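PDB 4OQJ: PKS from Streptomyces albus, which probably catalyses the decarboxylative condensation of carrier-protein-bound acyl chains, as a ketosynthase of the "AT-less" type I polyketide synthase that makes oxazolomycin. Local coordinates for residues P125-A136 with L180-T189; V281-N289 with A307-V318. All blocks are in the same frame, centred on the assembly; numbering follows the deposited sequence.

Interaction 1 (P125-A136 with L180-T189)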
loop_
_atom_site.group_PDB
_atom_site.type_symbol
_atom_site.label_atom_id
_atom_site.label_comp_id
_atom_site.label_asym_id
_atom_site.label_seq_id
_atom_site.Cartn_x
_atom_site.Cartn_y
_atom_site.Cartn_z
ATOM N N PRO A 125 5.167 -12.521 18.404
ATOM C CA PRO A 125 6.251 -12.012 17.553
ATOM C C PRO A 125 7.482 -11.529 18.315
ATOM O O PRO A 125 8.497 -11.218 17.682
ATOM C CB PRO A 125 5.604 -10.835 16.807
ATOM C CG PRO A 125 4.147 -10.914 17.076
ATOM C CD PRO A 125 3.976 -11.658 18.364
ATOM N N GLN A 126 7.423 -11.461 19.644
ATOM C CA GLN A 126 8.616 -11.096 20.401
ATOM C C GLN A 126 9.620 -12.242 20.425
ATOM O O GLN A 126 10.760 -12.066 20.844
ATOM C CB GLN A 126 8.266 -10.685 21.834
ATOM C CG GLN A 126 7.382 -9.462 21.911
ATOM C CD GLN A 126 7.207 -8.972 23.336
ATOM O OE1 GLN A 126 7.219 -9.758 24.287
ATOM N NE2 GLN A 126 7.066 -7.659 23.492
ATOM N N ARG A 127 9.199 -13.420 19.984
ATOM C CA ARG A 127 10.094 -14.579 19.928
ATOM C C ARG A 127 10.062 -15.170 18.521
ATOM O O ARG A 127 9.165 -14.858 17.741
ATOM C CB ARG A 127 9.687 -15.623 20.962
ATOM C CG ARG A 127 9.899 -15.197 22.423
ATOM C CD ARG A 127 9.362 -16.281 23.389
ATOM N NE ARG A 127 7.906 -16.194 23.554
ATOM C CZ ARG A 127 7.145 -17.162 24.059
ATOM N NH1 ARG A 127 7.681 -18.315 24.437
ATOM N NH2 ARG A 127 5.841 -16.979 24.182
ATOM N N GLY A 128 11.036 -16.009 18.186
ATOM C CA GLY A 128 11.004 -16.709 16.912
ATOM C C GLY A 128 11.643 -15.942 15.772
ATOM O O GLY A 128 12.081 -14.796 15.940
ATOM N N GLU A 129 11.700 -16.589 14.608
ATOM C CA GLU A 129 12.437 -16.067 13.457
ATOM C C GLU A 129 11.507 -15.650 12.321
ATOM O O GLU A 129 11.969 -15.276 11.246
ATOM C CB GLU A 129 13.434 -17.116 12.944
ATOM N N GLN A 130 10.201 -15.730 12.559
ATOM C CA GLN A 130 9.220 -15.355 11.543
ATOM C C GLN A 130 9.368 -13.875 11.204
ATOM O O GLN A 130 9.680 -13.062 12.065
ATOM C CB GLN A 130 7.791 -15.676 12.017
ATOM C CG GLN A 130 7.276 -14.802 13.156
ATOM C CD GLN A 130 7.984 -15.067 14.473
ATOM O OE1 GLN A 130 7.894 -16.168 15.022
ATOM N NE2 GLN A 130 8.703 -14.064 14.981
ATOM N N ARG A 131 9.166 -13.537 9.937
ATOM C CA ARG A 131 9.167 -12.152 9.507
ATOM C C ARG A 131 7.732 -11.754 9.168
ATOM O O ARG A 131 7.147 -12.269 8.222
ATOM C CB ARG A 131 10.102 -11.951 8.319
ATOM C CG ARG A 131 10.087 -10.544 7.778
ATOM C CD ARG A 131 11.369 -10.205 7.043
ATOM N NE ARG A 131 12.245 -9.391 7.877
ATOM C CZ ARG A 131 13.087 -8.468 7.421
ATOM N NH1 ARG A 131 13.191 -8.231 6.117
ATOM N NH2 ARG A 131 13.832 -7.776 8.276
ATOM N N ILE A 132 7.170 -10.866 9.981
ATOM C CA ILE A 132 5.752 -10.537 9.925
ATOM C C ILE A 132 5.539 -9.106 9.430
ATOM O O ILE A 132 5.998 -8.150 10.072
ATOM C CB ILE A 132 5.089 -10.670 11.310
ATOM C CG1 ILE A 132 5.431 -12.022 11.944
ATOM C CG2 ILE A 132 3.591 -10.448 11.182
ATOM C CD1 ILE A 132 4.787 -12.261 13.295
ATOM N N GLY A 133 4.844 -8.974 8.304
ATOM C CA GLY A 133 4.465 -7.691 7.745
ATOM C C GLY A 133 3.095 -7.252 8.224
ATOM O O GLY A 133 2.353 -8.035 8.827
ATOM N N VAL A 134 2.752 -5.996 7.966
ATOM C CA VAL A 134 1.431 -5.494 8.294
ATOM C C VAL A 134 0.974 -4.423 7.315
ATOM O O VAL A 134 1.686 -3.428 7.054
ATOM C CB VAL A 134 1.366 -4.941 9.760
ATOM C CG1 VAL A 134 2.450 -3.924 10.031
ATOM C CG2 VAL A 134 -0.023 -4.364 10.059
ATOM N N TYR A 135 -0.221 -4.637 6.770
ATOM C CA TYR A 135 -0.893 -3.693 5.888
ATOM C C TYR A 135 -2.225 -3.294 6.514
ATOM O O TYR A 135 -3.086 -4.130 6.758
ATOM C CB TYR A 135 -1.102 -4.312 4.501
ATOM C CG TYR A 135 0.199 -4.561 3.783
ATOM C CD1 TYR A 135 0.937 -5.727 3.985
ATOM C CD2 TYR A 135 0.721 -3.599 2.931
ATOM C CE1 TYR A 135 2.160 -5.922 3.320
ATOM C CE2 TYR A 135 1.912 -3.788 2.277
ATOM C CZ TYR A 135 2.630 -4.936 2.470
ATOM O OH TYR A 135 3.831 -5.058 1.785
ATOM N N ALA A 136 -2.400 -2.015 6.796
ATOM C CA ALA A 136 -3.583 -1.589 7.534
ATOM C C ALA A 136 -3.959 -0.153 7.213
ATOM O O ALA A 136 -3.110 0.640 6.808
ATOM C CB ALA A 136 -3.346 -1.742 9.019
ATOM N N LEU A 180 4.391 -4.431 18.603
ATOM C CA LEU A 180 4.231 -5.892 18.545
ATOM C C LEU A 180 5.482 -6.642 18.049
ATOM O O LEU A 180 5.536 -7.861 18.133
ATOM C CB LEU A 180 3.052 -6.265 17.648
ATOM C CG LEU A 180 1.679 -5.698 18.038
ATOM C CD1 LEU A 180 0.580 -6.402 17.255
ATOM C CD2 LEU A 180 1.429 -5.829 19.530
ATOM N N ASN A 181 6.469 -5.902 17.540
ATOM C CA ASN A 181 7.702 -6.434 16.909
ATOM C C ASN A 181 7.467 -7.117 15.558
ATOM O O ASN A 181 7.809 -8.284 15.363
ATOM C CB ASN A 181 8.446 -7.413 17.823
ATOM C CG ASN A 181 9.888 -7.646 17.360
ATOM O OD1 ASN A 181 10.571 -6.712 16.939
ATOM N ND2 ASN A 181 10.351 -8.891 17.423
ATOM N N LEU A 182 6.922 -6.367 14.610
ATOM C CA LEU A 182 6.699 -6.863 13.257
ATOM C C LEU A 182 7.788 -6.237 12.397
ATOM O O LEU A 182 7.867 -5.009 12.312
ATOM C CB LEU A 182 5.297 -6.485 12.763
ATOM C CG LEU A 182 4.154 -6.738 13.739
ATOM C CD1 LEU A 182 2.823 -6.421 13.106
ATOM C CD2 LEU A 182 4.179 -8.185 14.251
ATOM N N CYS A 183 8.642 -7.067 11.797
ATOM C CA CYS A 183 9.811 -6.591 11.059
ATOM C C CYS A 183 9.668 -6.706 9.545
ATOM O O CYS A 183 10.595 -6.370 8.800
ATOM C CB CYS A 183 11.048 -7.357 11.512
ATOM S SG CYS A 183 11.357 -7.136 13.267
ATOM N N GLY A 184 8.524 -7.200 9.087
ATOM C CA GLY A 184 8.233 -7.213 7.663
ATOM C C GLY A 184 7.804 -5.820 7.219
ATOM O O GLY A 184 7.796 -4.884 8.022
ATOM N N PRO A 185 7.453 -5.661 5.938
ATOM C CA PRO A 185 6.932 -4.369 5.488
ATOM C C PRO A 185 5.738 -3.952 6.319
ATOM O O PRO A 185 4.824 -4.754 6.513
ATOM C CB PRO A 185 6.496 -4.628 4.048
ATOM C CG PRO A 185 7.094 -5.897 3.676
ATOM C CD PRO A 185 7.288 -6.697 4.918
ATOM N N SER A 186 5.747 -2.715 6.796
ATOM C CA SER A 186 4.658 -2.188 7.589
ATOM C C SER A 186 4.172 -0.917 6.922
ATOM O O SER A 186 4.876 0.100 6.886
ATOM C CB SER A 186 5.122 -1.954 9.024
ATOM O OG SER A 186 5.598 -3.193 9.573
ATOM N N VAL A 187 2.980 -0.995 6.357
ATOM C CA VAL A 187 2.527 0.003 5.411
ATOM C C VAL A 187 1.084 0.403 5.700
ATOM O O VAL A 187 0.208 -0.453 5.846
ATOM C CB VAL A 187 2.634 -0.526 3.958
ATOM C CG1 VAL A 187 2.238 0.553 2.944
ATOM C CG2 VAL A 187 4.051 -1.003 3.674
ATOM N N SER A 188 0.834 1.700 5.795
ATOM C CA SER A 188 -0.547 2.167 5.878
ATOM C C SER A 188 -1.096 2.314 4.468
ATOM O O SER A 188 -0.502 2.971 3.609
ATOM C CB SER A 188 -0.661 3.474 6.651
ATOM O OG SER A 188 -0.192 3.278 7.976
ATOM N N THR A 189 -2.213 1.638 4.236
ATOM C CA THR A 189 -2.832 1.550 2.923
ATOM C C THR A 189 -4.274 2.019 3.050
ATOM O O THR A 189 -5.014 1.580 3.945
ATOM C CB THR A 189 -2.770 0.109 2.375
ATOM O OG1 THR A 189 -3.755 -0.679 3.020
ATOM C CG2 THR A 189 -1.415 -0.524 2.654
HETATM O O HOH W 1 8.705 -11.258 14.831
HETATM O O HOH W 2 8.606 -9.930 12.364
#

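Interaction 2 (V281-N289 with A307-V318)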
loop_
_atom_site.group_PDB
_atom_site.type_symbol
_atom_site.label_atom_id
_atom_site.label_comp_id
_atom_site.label_asym_id
_atom_site.label_seq_id
_atom_site.Cartn_x
_atom_site.Cartn_y
_atom_site.Cartn_z
ATOM N N VAL A 281 -8.968 -20.546 3.293
ATOM C CA VAL A 281 -7.897 -20.377 2.310
ATOM C C VAL A 281 -8.274 -19.287 1.297
ATOM O O VAL A 281 -9.332 -19.321 0.701
ATOM C CB VAL A 281 -7.597 -21.687 1.565
ATOM C CG1 VAL A 281 -6.471 -21.501 0.558
ATOM C CG2 VAL A 281 -7.260 -22.801 2.554
ATOM N N ILE A 282 -7.401 -18.304 1.144
ATOM C CA ILE A 282 -7.536 -17.290 0.106
ATOM C C ILE A 282 -6.889 -17.843 -1.155
ATOM O O ILE A 282 -5.692 -18.160 -1.173
ATOM C CB ILE A 282 -6.899 -15.973 0.542
ATOM C CG1 ILE A 282 -7.674 -15.410 1.737
ATOM C CG2 ILE A 282 -6.890 -14.961 -0.608
ATOM C CD1 ILE A 282 -7.005 -14.242 2.405
ATOM N N LYS A 283 -7.713 -18.022 -2.181
ATOM C CA LYS A 283 -7.298 -18.632 -3.437
ATOM C C LYS A 283 -6.767 -17.583 -4.388
ATOM O O LYS A 283 -5.928 -17.867 -5.249
ATOM C CB LYS A 283 -8.477 -19.362 -4.087
ATOM C CG LYS A 283 -9.177 -20.375 -3.188
ATOM C CD LYS A 283 -8.383 -21.657 -3.053
ATOM C CE LYS A 283 -8.380 -22.480 -4.343
ATOM N NZ LYS A 283 -7.482 -23.662 -4.216
ATOM N N GLY A 284 -7.268 -16.359 -4.238
ATOM C CA GLY A 284 -6.872 -15.283 -5.122
ATOM C C GLY A 284 -7.534 -13.968 -4.754
ATOM O O GLY A 284 -8.544 -13.934 -4.036
ATOM N N THR A 285 -6.943 -12.882 -5.236
ATOM C CA THR A 285 -7.438 -11.536 -4.969
ATOM C C THR A 285 -7.188 -10.675 -6.189
ATOM O O THR A 285 -6.281 -10.957 -6.965
ATOM C CB THR A 285 -6.739 -10.880 -3.762
ATOM O OG1 THR A 285 -5.362 -10.623 -4.088
ATOM C CG2 THR A 285 -6.802 -11.766 -2.515
ATOM N N ALA A 286 -7.980 -9.622 -6.349
ATOM C CA ALA A 286 -7.769 -8.678 -7.434
ATOM C C ALA A 286 -8.183 -7.293 -6.979
ATOM O O ALA A 286 -9.087 -7.143 -6.155
ATOM C CB ALA A 286 -8.541 -9.100 -8.677
ATOM N N VAL A 287 -7.477 -6.292 -7.497
ATOM C CA VAL A 287 -7.773 -4.899 -7.241
ATOM C C VAL A 287 -7.665 -4.143 -8.554
ATOM O O VAL A 287 -6.730 -4.375 -9.321
ATOM C CB VAL A 287 -6.805 -4.280 -6.203
ATOM C CG1 VAL A 287 -7.074 -2.771 -6.030
ATOM C CG2 VAL A 287 -6.902 -5.009 -4.889
ATOM N N ASN A 288 -8.619 -3.252 -8.820
ATOM C CA ASN A 288 -8.533 -2.376 -9.963
ATOM C C ASN A 288 -9.126 -1.012 -9.602
ATOM O O ASN A 288 -9.488 -0.769 -8.442
ATOM C CB ASN A 288 -9.224 -3.009 -11.187
ATOM C CG ASN A 288 -10.742 -3.036 -11.075
ATOM O OD1 ASN A 288 -11.317 -2.426 -10.189
ATOM N ND2 ASN A 288 -11.400 -3.738 -12.002
ATOM N N ASN A 289 -9.174 -0.111 -10.567
ATOM C CA ASN A 289 -9.898 1.145 -10.385
ATOM C C ASN A 289 -10.787 1.376 -11.588
ATOM O O ASN A 289 -10.440 0.987 -12.717
ATOM C CB ASN A 289 -8.941 2.323 -10.175
ATOM C CG ASN A 289 -9.664 3.603 -9.791
ATOM O OD1 ASN A 289 -10.220 4.310 -10.649
ATOM N ND2 ASN A 289 -9.673 3.905 -8.501
ATOM N N ALA A 307 -15.128 -6.506 -13.846
ATOM C CA ALA A 307 -13.743 -6.861 -14.161
ATOM C C ALA A 307 -12.993 -7.385 -12.944
ATOM O O ALA A 307 -12.251 -8.360 -13.038
ATOM C CB ALA A 307 -13.004 -5.670 -14.735
ATOM N N VAL A 308 -13.161 -6.759 -11.788
ATOM C CA VAL A 308 -12.337 -7.191 -10.665
ATOM C C VAL A 308 -12.808 -8.575 -10.178
ATOM O O VAL A 308 -11.996 -9.397 -9.747
ATOM C CB VAL A 308 -12.342 -6.160 -9.520
ATOM C CG1 VAL A 308 -13.595 -6.290 -8.653
ATOM C CG2 VAL A 308 -11.104 -6.327 -8.683
ATOM N N VAL A 309 -14.100 -8.865 -10.304
ATOM C CA VAL A 309 -14.604 -10.181 -9.900
ATOM C C VAL A 309 -14.051 -11.271 -10.823
ATOM O O VAL A 309 -13.537 -12.304 -10.370
ATOM C CB VAL A 309 -16.141 -10.204 -9.900
ATOM C CG1 VAL A 309 -16.696 -11.631 -9.704
ATOM C CG2 VAL A 309 -16.651 -9.290 -8.812
ATOM N N ALA A 310 -14.135 -11.029 -12.124
ATOM C CA ALA A 310 -13.604 -11.969 -13.097
ATOM C C ALA A 310 -12.104 -12.164 -12.884
ATOM O O ALA A 310 -11.611 -13.287 -12.924
ATOM C CB ALA A 310 -13.895 -11.477 -14.525
ATOM N N GLU A 311 -11.386 -11.073 -12.640
ATOM C CA GLU A 311 -9.931 -11.107 -12.478
ATOM C C GLU A 311 -9.546 -11.937 -11.267
ATOM O O GLU A 311 -8.592 -12.706 -11.296
ATOM C CB GLU A 311 -9.352 -9.688 -12.334
ATOM C CG GLU A 311 -7.824 -9.653 -12.306
ATOM C CD GLU A 311 -7.227 -8.256 -12.105
ATOM O OE1 GLU A 311 -7.927 -7.242 -12.295
ATOM O OE2 GLU A 311 -6.036 -8.175 -11.760
ATOM N N ALA A 312 -10.297 -11.784 -10.187
ATOM C CA ALA A 312 -10.021 -12.562 -8.971
ATOM C C ALA A 312 -10.239 -14.060 -9.208
ATOM O O ALA A 312 -9.424 -14.889 -8.789
ATOM C CB ALA A 312 -10.898 -12.077 -7.827
ATOM N N GLN A 313 -11.326 -14.412 -9.887
ATOM C CA GLN A 313 -11.606 -15.813 -10.170
ATOM C C GLN A 313 -10.532 -16.418 -11.075
ATOM O O GLN A 313 -10.112 -17.560 -10.872
ATOM C CB GLN A 313 -12.986 -15.971 -10.815
ATOM C CG GLN A 313 -14.122 -15.683 -9.871
ATOM C CD GLN A 313 -15.480 -15.810 -10.530
ATOM O OE1 GLN A 313 -15.583 -16.007 -11.737
ATOM N NE2 GLN A 313 -16.532 -15.695 -9.734
ATOM N N GLU A 314 -10.088 -15.658 -12.068
ATOM C CA GLU A 314 -9.073 -16.148 -12.998
ATOM C C GLU A 314 -7.781 -16.409 -12.253
ATOM O O GLU A 314 -7.139 -17.430 -12.448
ATOM C CB GLU A 314 -8.827 -15.146 -14.134
ATOM C CG GLU A 314 -9.937 -15.065 -15.155
ATOM C CD GLU A 314 -10.139 -16.366 -15.919
ATOM O OE1 GLU A 314 -9.200 -17.197 -15.971
ATOM O OE2 GLU A 314 -11.247 -16.559 -16.463
ATOM N N ILE A 315 -7.410 -15.475 -11.389
ATOM C CA ILE A 315 -6.177 -15.581 -10.621
ATOM C C ILE A 315 -6.237 -16.778 -9.674
ATOM O O ILE A 315 -5.244 -17.479 -9.457
ATOM C CB ILE A 315 -5.924 -14.257 -9.829
ATOM C CG1 ILE A 315 -4.942 -13.373 -10.588
ATOM C CG2 ILE A 315 -5.424 -14.521 -8.415
ATOM C CD1 ILE A 315 -3.511 -13.869 -10.557
ATOM N N ALA A 316 -7.407 -16.991 -9.090
ATOM C CA ALA A 316 -7.617 -18.099 -8.167
ATOM C C ALA A 316 -7.729 -19.439 -8.883
ATOM O O ALA A 316 -7.722 -20.482 -8.235
ATOM C CB ALA A 316 -8.881 -17.863 -7.340
ATOM N N ASP A 317 -7.862 -19.403 -10.205
ATOM C CA ASP A 317 -8.158 -20.597 -11.017
ATOM C C ASP A 317 -9.438 -21.270 -10.518
ATOM O O ASP A 317 -9.514 -22.493 -10.367
ATOM C CB ASP A 317 -6.992 -21.592 -11.009
ATOM C CG ASP A 317 -7.129 -22.668 -12.094
ATOM O OD1 ASP A 317 -7.820 -22.421 -13.111
ATOM O OD2 ASP A 317 -6.546 -23.762 -11.932
ATOM N N VAL A 318 -10.445 -20.441 -10.278
ATOM C CA VAL A 318 -11.724 -20.872 -9.742
ATOM C C VAL A 318 -12.811 -20.505 -10.746
ATOM O O VAL A 318 -12.967 -19.339 -11.103
ATOM C CB VAL A 318 -11.973 -20.211 -8.360
ATOM C CG1 VAL A 318 -13.430 -20.242 -7.958
ATOM C CG2 VAL A 318 -11.102 -20.881 -7.296
HETATM O O HOH W 3 -5.360 -7.509 -9.491
#

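Interaction 1 (P125-A136 with L180-T189)
The carbonyl oxygen of P125 is approached by two groups: N181 ND2 donates to P125 O at 3.0 Å, tilted 32° from the carbonyl plane, and a water that accepts from Q130 NE2 lies 2.9 Å from P125 O, with N181 O competing for its protons. N181 holds its amide there with CG anti to the backbone N (chi1 -164°), while its OD1 goes to the backbone N of S292 of the second subunit. A second water accepts from the backbone nitrogens of I132 and C183 and so links the two segments ahead of the paired strands. The segments close at a pair of glycines, with the CA atoms of G133 and G184 3.8 Å apart, and G184 N reaches I132 O from above its carbonyl plane. From there the strands run parallel, at 11°. V134 N bonds P185 O at 2.8 Å, V187 N bonds V134 O, A136 N bonds V187 O and T189 N bonds A136 O. On one face L182 divides its branches, CD2 touching P125 CG and I132 CG2 and CD1 lying 3.9 Å from V134 CB. On the other, the Y135 ring lies alongside V187, T189 CG2 at its edge, its hydroxyl bonded to S206. Helix 195-209 covers the Y135 face, helices 171-180 and 105-121 the L182 face; strand 214-221 flanks 132-136, and at S188 strand 186-190 pairs antiparallel with the second subunit, continuing the sheet.

Interaction 2 (V281-N289 with A307-V318)
The methyl of A286 rests on the helix against V308, E311 and A312, with A286 CB 3.5 Å from A312 N and 3.9 Å from A312 CB. The methylenes of E311 pass alongside it, and V308 CG2, anti to the backbone N, presses on the strand backbone, 3.3 Å from A286 O. Towards the other end of the helix the strand is bare at G284, where I315 CG2 lies 3.7 Å from G284 CA and A316 comes close enough for its CB to meet K283 CB at 3.6 Å. This small-residue seam lets the axes approach to 6.3 Å, at a signed crossing angle of 142°. No direct hydrogen bond joins the segments; a water accepts from V287 N, and in the modelled conformer E311 OE1 forms a salt bridge to R131 of the second subunit. The amide of N288 crosses over V308, ND2 lying 3.6 Å from V308 CB, and is held in that position by N442 at OD1 and by the carbonyl of G304 at ND2. K283 bends away to a salt bridge with D22. At its C-terminal end the helix closes in a Schellman motif, D317 taking positive phi before V318 turns back towards K283. On the opposite side of the strand from A286, T285 and V287 meet helix 195-209, T285 through a hydrogen bond to H201. A central strand flanked by helices on both faces is typical of the layered alpha-beta architecture of the thiolase fold, to which ketosynthases belong.

Interaction 1 pairs strands in the N-terminal half of the ketosynthase, at the sheet edge within the chain; interaction 2 packs a helix on a strand of the C-terminal half. Within a chain their centres are 25 Å apart and their nearest atoms about 10 Å apart. Both border helix 195-209, near whose start, as in related ketosynthases, the nucleophilic cysteine probably lies, on the turn that follows strand 186-190. The dimer joins them directly: R131 of interaction 1 reaches E311 of the second subunit's interaction 2, and P185 and C183 pack on its V287 and N288. A bound potassium ion lies about 8 Å from the N181 side chain; S292 and K294, just beyond 281-289, form a potassium site.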